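Long-range contacts in ThiJ/pfpI family protein (Bacillus anthracis, PDB 3EFE), which is of unknown specific function but belongs to the DJ-1/PfpI family, with an alpha/beta fold related to that of class I glutaminase domains: residues D[33-38]-D[179-184]; D[128-133]-D[148-153]. All blocks are in the same frame, centred on the assembly; numbering follows the deposited sequence.

Contact 1: D[33-38]-D[179-184]; sequences YFKKDL and KIDVFT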
loop_
_atom_site.group_PDB
_atom_site.type_symbol
_atom_site.label_atom_id
_atom_site.label_comp_id
_atom_site.label_asym_id
_atom_site.label_seq_id
_atom_site.Cartn_x
_atom_site.Cartn_y
_atom_site.Cartn_z
ATOM N N TYR D 33 16.615 2.594 -2.764
ATOM C CA TYR D 33 16.880 3.596 -3.759
ATOM C C TYR D 33 17.444 4.866 -3.158
ATOM O O TYR D 33 17.448 5.882 -3.816
ATOM C CB TYR D 33 15.596 3.951 -4.494
ATOM C CG TYR D 33 14.929 2.838 -5.252
ATOM C CD1 TYR D 33 15.656 1.746 -5.717
ATOM C CD2 TYR D 33 13.551 2.847 -5.448
ATOM C CE1 TYR D 33 15.050 0.764 -6.414
ATOM C CE2 TYR D 33 12.942 1.874 -6.148
ATOM C CZ TYR D 33 13.720 0.841 -6.647
ATOM O OH TYR D 33 13.157 -0.195 -7.329
ATOM N N PHE D 34 17.902 4.795 -1.907
ATOM C CA PHE D 34 18.608 5.869 -1.259
ATOM C C PHE D 34 19.819 6.233 -2.042
ATOM O O PHE D 34 20.346 5.431 -2.839
ATOM C CB PHE D 34 19.029 5.482 0.171
ATOM C CG PHE D 34 17.873 5.565 1.190
ATOM C CD1 PHE D 34 18.112 5.638 2.558
ATOM C CD2 PHE D 34 16.556 5.595 0.784
ATOM C CE1 PHE D 34 17.091 5.707 3.463
ATOM C CE2 PHE D 34 15.529 5.664 1.711
ATOM C CZ PHE D 34 15.811 5.717 3.036
ATOM N N LYS D 35 20.287 7.448 -1.793
ATOM C CA LYS D 35 21.532 7.969 -2.377
ATOM C C LYS D 35 22.683 7.286 -1.714
ATOM O O LYS D 35 22.484 6.541 -0.718
ATOM C CB LYS D 35 21.667 9.487 -2.195
ATOM C CG LYS D 35 21.847 9.995 -0.796
ATOM C CD LYS D 35 21.421 11.432 -0.778
ATOM C CE LYS D 35 21.374 12.019 0.656
ATOM N NZ LYS D 35 21.261 13.529 0.691
ATOM N N LYS D 36 23.884 7.555 -2.231
ATOM C CA LYS D 36 25.067 6.839 -1.806
ATOM C C LYS D 36 25.361 7.050 -0.334
ATOM O O LYS D 36 25.008 8.086 0.228
ATOM C CB LYS D 36 26.294 7.247 -2.660
ATOM C CG LYS D 36 26.839 8.609 -2.435
ATOM C CD LYS D 36 28.028 8.850 -3.418
ATOM C CE LYS D 36 28.315 10.339 -3.640
ATOM N NZ LYS D 36 28.947 10.708 -5.005
ATOM N N ASP D 37 25.999 6.066 0.284
ATOM C CA ASP D 37 26.361 6.141 1.705
ATOM C C ASP D 37 25.246 6.430 2.697
ATOM O O ASP D 37 25.499 6.861 3.802
ATOM C CB ASP D 37 27.354 7.259 1.933
ATOM C CG ASP D 37 28.558 7.170 1.076
ATOM O OD1 ASP D 37 29.157 6.032 0.960
ATOM O OD2 ASP D 37 28.891 8.287 0.569
ATOM N N LEU D 38 24.008 6.219 2.302
ATOM C CA LEU D 38 22.876 6.373 3.208
ATOM C C LEU D 38 22.208 5.001 3.436
ATOM O O LEU D 38 21.761 4.326 2.494
ATOM C CB LEU D 38 21.912 7.431 2.696
ATOM C CG LEU D 38 21.389 8.344 3.841
ATOM C CD1 LEU D 38 21.327 7.672 5.274
ATOM C CD2 LEU D 38 22.254 9.630 3.912
ATOM N N LYS D 179 11.300 15.797 1.240
ATOM C CA LYS D 179 11.542 16.606 2.442
ATOM C C LYS D 179 12.730 16.065 3.211
ATOM O O LYS D 179 13.561 16.822 3.578
ATOM C CB LYS D 179 10.270 16.672 3.355
ATOM C CG LYS D 179 10.352 17.543 4.645
ATOM C CD LYS D 179 10.486 19.066 4.357
ATOM C CE LYS D 179 11.527 19.841 5.346
ATOM N NZ LYS D 179 11.804 21.388 5.057
ATOM N N ILE D 180 12.798 14.753 3.476
ATOM C CA ILE D 180 13.895 14.172 4.281
ATOM C C ILE D 180 15.224 13.892 3.546
ATOM O O ILE D 180 16.220 13.430 4.160
ATOM C CB ILE D 180 13.418 12.917 5.066
ATOM C CG1 ILE D 180 13.186 11.689 4.159
ATOM C CG2 ILE D 180 12.101 13.240 5.875
ATOM C CD1 ILE D 180 13.100 10.434 4.941
ATOM N N ASP D 181 15.225 14.154 2.239
ATOM C CA ASP D 181 16.436 14.212 1.405
ATOM C C ASP D 181 17.279 12.920 1.400
ATOM O O ASP D 181 18.504 12.904 1.662
ATOM C CB ASP D 181 17.284 15.412 1.794
ATOM C CG ASP D 181 18.234 15.832 0.673
ATOM O OD1 ASP D 181 17.762 15.832 -0.487
ATOM O OD2 ASP D 181 19.417 16.154 0.952
ATOM N N VAL D 182 16.585 11.844 1.056
ATOM C CA VAL D 182 17.019 10.488 1.228
ATOM C C VAL D 182 17.337 9.841 -0.159
ATOM O O VAL D 182 18.161 8.977 -0.281
ATOM C CB VAL D 182 15.948 9.861 2.088
ATOM C CG1 VAL D 182 14.797 9.249 1.258
ATOM C CG2 VAL D 182 16.533 9.033 3.162
ATOM N N PHE D 183 16.730 10.360 -1.210
ATOM C CA PHE D 183 16.991 9.998 -2.588
ATOM C C PHE D 183 17.682 11.210 -3.159
ATOM O O PHE D 183 17.562 12.279 -2.615
ATOM C CB PHE D 183 15.682 9.811 -3.419
ATOM C CG PHE D 183 14.909 8.518 -3.178
ATOM C CD1 PHE D 183 14.954 7.833 -1.989
ATOM C CD2 PHE D 183 14.035 8.045 -4.164
ATOM C CE1 PHE D 183 14.157 6.685 -1.814
ATOM C CE2 PHE D 183 13.280 6.926 -3.993
ATOM C CZ PHE D 183 13.334 6.236 -2.842
ATOM N N THR D 184 18.410 11.053 -4.266
ATOM C CA THR D 184 18.782 12.234 -5.049
ATOM C C THR D 184 17.546 12.616 -5.906
ATOM O O THR D 184 16.549 11.847 -5.963
ATOM C CB THR D 184 19.980 12.011 -5.990
ATOM O OG1 THR D 184 19.447 11.405 -7.164
ATOM C CG2 THR D 184 21.088 11.131 -5.379
HETATM O O HOH W 1 18.770 8.321 -4.770
#

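Contact 2: D[128-133]-D[148-153]; sequences KHTSNN and KFYELG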
loop_
_atom_site.group_PDB
_atom_site.type_symbol
_atom_site.label_atom_id
_atom_site.label_comp_id
_atom_site.label_asym_id
_atom_site.label_seq_id
_atom_site.Cartn_x
_atom_site.Cartn_y
_atom_site.Cartn_z
ATOM N N LYS D 128 0.470 25.770 4.860
ATOM C CA LYS D 128 -0.104 25.280 3.603
ATOM C C LYS D 128 -0.437 23.792 3.794
ATOM O O LYS D 128 0.282 23.038 4.451
ATOM C CB LYS D 128 0.839 25.421 2.407
ATOM C CG LYS D 128 1.411 26.848 2.106
ATOM C CD LYS D 128 2.959 26.911 1.663
ATOM C CE LYS D 128 3.535 25.725 0.787
ATOM N NZ LYS D 128 2.796 25.439 -0.509
ATOM N N HIS D 129 -1.565 23.368 3.246
ATOM C CA HIS D 129 -2.014 22.006 3.439
ATOM C C HIS D 129 -3.084 21.675 2.432
ATOM O O HIS D 129 -3.689 22.557 1.803
ATOM C CB HIS D 129 -2.558 21.832 4.826
ATOM C CG HIS D 129 -3.710 22.737 5.126
ATOM N ND1 HIS D 129 -5.026 22.365 4.919
ATOM C CD2 HIS D 129 -3.742 24.010 5.580
ATOM C CE1 HIS D 129 -5.808 23.369 5.263
ATOM N NE2 HIS D 129 -5.058 24.377 5.664
ATOM N N THR D 130 -3.295 20.383 2.272
ATOM C CA THR D 130 -4.454 19.872 1.582
ATOM C C THR D 130 -5.191 18.820 2.461
ATOM O O THR D 130 -4.843 18.567 3.610
ATOM C CB THR D 130 -4.045 19.399 0.200
ATOM O OG1 THR D 130 -5.194 19.334 -0.624
ATOM C CG2 THR D 130 -3.300 18.047 0.221
ATOM N N SER D 131 -6.266 18.279 1.937
ATOM C CA SER D 131 -7.062 17.236 2.609
ATOM C C SER D 131 -7.849 16.576 1.519
ATOM O O SER D 131 -7.712 16.928 0.380
ATOM C CB SER D 131 -7.971 17.776 3.715
ATOM O OG SER D 131 -9.075 18.533 3.240
ATOM N N ASN D 132 -8.656 15.596 1.854
ATOM C CA ASN D 132 -9.524 14.998 0.867
ATOM C C ASN D 132 -10.447 15.990 0.210
ATOM O O ASN D 132 -10.630 15.950 -0.975
ATOM C CB ASN D 132 -10.294 13.815 1.488
ATOM C CG ASN D 132 -9.374 12.625 1.754
ATOM O OD1 ASN D 132 -8.457 12.351 0.960
ATOM N ND2 ASN D 132 -9.634 11.876 2.861
ATOM N N ASN D 133 -11.040 16.868 0.999
ATOM C CA ASN D 133 -12.037 17.817 0.498
ATOM C C ASN D 133 -12.177 18.960 1.516
ATOM O O ASN D 133 -12.440 18.709 2.713
ATOM C CB ASN D 133 -13.400 17.092 0.362
ATOM C CG ASN D 133 -14.508 18.024 -0.109
ATOM O OD1 ASN D 133 -15.344 18.465 0.693
ATOM N ND2 ASN D 133 -14.495 18.358 -1.424
ATOM N N LYS D 148 -7.706 29.580 4.230
ATOM C CA LYS D 148 -6.923 30.475 3.377
ATOM C C LYS D 148 -5.672 29.728 2.817
ATOM O O LYS D 148 -5.305 29.897 1.632
ATOM C CB LYS D 148 -6.564 31.739 4.229
ATOM C CG LYS D 148 -5.638 32.751 3.645
ATOM C CD LYS D 148 -6.383 33.707 2.746
ATOM C CE LYS D 148 -5.383 34.692 2.038
ATOM N NZ LYS D 148 -4.936 35.872 2.871
ATOM N N PHE D 149 -5.071 28.909 3.701
ATOM C CA PHE D 149 -3.855 28.103 3.496
ATOM C C PHE D 149 -3.999 26.788 2.736
ATOM O O PHE D 149 -2.987 26.175 2.333
ATOM C CB PHE D 149 -3.223 27.817 4.856
ATOM C CG PHE D 149 -2.664 29.053 5.489
ATOM C CD1 PHE D 149 -1.349 29.468 5.192
ATOM C CD2 PHE D 149 -3.471 29.868 6.309
ATOM C CE1 PHE D 149 -0.841 30.662 5.731
ATOM C CE2 PHE D 149 -2.971 31.053 6.854
ATOM C CZ PHE D 149 -1.648 31.447 6.567
ATOM N N TYR D 150 -5.243 26.402 2.519
ATOM C CA TYR D 150 -5.622 25.226 1.834
ATOM C C TYR D 150 -5.384 25.278 0.340
ATOM O O TYR D 150 -5.854 26.180 -0.326
ATOM C CB TYR D 150 -7.130 24.939 2.089
ATOM C CG TYR D 150 -7.595 23.578 1.594
ATOM C CD1 TYR D 150 -7.739 22.523 2.473
ATOM C CD2 TYR D 150 -7.871 23.351 0.228
ATOM C CE1 TYR D 150 -8.144 21.255 2.037
ATOM C CE2 TYR D 150 -8.259 22.120 -0.214
ATOM C CZ TYR D 150 -8.393 21.065 0.707
ATOM O OH TYR D 150 -8.781 19.836 0.281
ATOM N N GLU D 151 -4.758 24.216 -0.173
ATOM C CA GLU D 151 -4.473 24.021 -1.591
ATOM C C GLU D 151 -5.073 22.741 -2.133
ATOM O O GLU D 151 -5.509 21.910 -1.377
ATOM C CB GLU D 151 -2.956 23.959 -1.801
ATOM C CG GLU D 151 -2.304 25.258 -1.668
ATOM C CD GLU D 151 -0.808 25.122 -1.635
ATOM O OE1 GLU D 151 -0.270 24.187 -2.301
ATOM O OE2 GLU D 151 -0.162 25.961 -0.951
ATOM N N LEU D 152 -5.070 22.583 -3.456
ATOM C CA LEU D 152 -5.724 21.425 -4.137
ATOM C C LEU D 152 -4.848 20.191 -4.089
ATOM O O LEU D 152 -5.357 19.091 -4.123
ATOM C CB LEU D 152 -6.066 21.735 -5.613
ATOM C CG LEU D 152 -7.542 22.003 -5.988
ATOM C CD1 LEU D 152 -8.315 22.928 -4.980
ATOM C CD2 LEU D 152 -7.631 22.550 -7.436
ATOM N N GLY D 153 -3.531 20.372 -4.027
ATOM C CA GLY D 153 -2.648 19.258 -3.793
ATOM C C GLY D 153 -2.669 18.434 -5.029
ATOM O O GLY D 153 -2.525 18.985 -6.094
#

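Contact 1: D[33-38]-D[179-184]
F34 and K35 meet V182 and D181 where the loop that leaves helix 18-30 packs against the link between helices 169-179 and 185-197. That link opens with a Schellman motif, D181 taking positive phi at the end of helix 169-179, and closes at T184, the N-cap of the next helix. V182 lies over one face of the F34 ring: its CG2 stands 3.5 Å from the ring centroid, 21° off the normal, in a CH-pi contact shifted toward the rim. At the edge of the same ring, near its plane, F183 CE1 approaches F34 CD2 to 3.7 Å, the two side chains crossing at about a right angle. The F183 ring in turn receives Y33 CB over a face, 4.0 Å from its centroid, whereas the Y33 phenol itself leads away toward I210 and E27. L28 of helix 18-30 also packs against F34, which ties this apolar patch to the body of the domain. Beside it the backbones join directly through K35 N to V182 O, 3.0 Å and close to straight at 160°. A water bridges Y33 O and T184 N, donating to the first and accepting from the second. K35 CB rests 3.6 Å from T184 CG2. The K35 chain runs extended beyond CG, all three later torsions near anti, and carries the ammonium to the helix terminus. There K35 NZ bonds D181 O at 3.0 Å and makes a weak, salt-bridged bond to D181 OD2 at 3.2 Å.

Contact 2: D[128-133]-D[148-153]
A single beta bridge between H129 and Y150, flanked by side-chain bonds, joins the two loops on either side of helix 134-140, next to the edge strand 155-158. H129 supplies both backbone bonds: its N reaches F149 O at 3.3 Å, and its O accepts E151 N at 2.8 Å. The side chains of H129 and Y150 cross at about a right angle. Y150 CA lies over one face of the imidazole, 4.0 Å from its centroid, while H129 CE1 comes to 3.5 Å from Y150 CD1. Y150 CG is anti to its backbone N (chi1 -170°); the ring has T130 CA over one face and S131 OG at its edge, in plane. Its OH hydrogen-bonds S131 OG at 3.2 Å, an oxygen that also bonds T137 OG1. T130 OG1 donates to E151 O at 2.7 Å, tilted from the carbonyl plane. At the partly exposed margin, the bent chain of K128 folds back so that NZ meets the syn lone pair of E151 OE2 at 3.0 Å. H129 NE2 is bonded to G146 O, so the buried imidazole is tied to the backbone just before 148-153. Two hydroxyl bonds and a salt bridge thus reinforce the single bridge, and the join between the loops probably does not rest on the backbone alone.

Contacts 1 and 2 lie in different parts of the chain's alpha/beta fold, their centres 27 Å apart and their nearest atoms about 10 Å apart, without touching. In sequence, contact 2 is nested inside the loop that contact 1 closes: 33-38, then 128-133 and 148-153, then 179-184. They share no helix. The 33-38 segment leads into strand 43-47, next to the outermost strand at one end of the central mixed sheet, whereas 148-153 leads into strand 155-158, outermost at the other. Contact 1 joins an early loop to the link between helices 169-179 and 185-197, and contact 2 ties together locally the two ends of the excursion carrying helix 134-140.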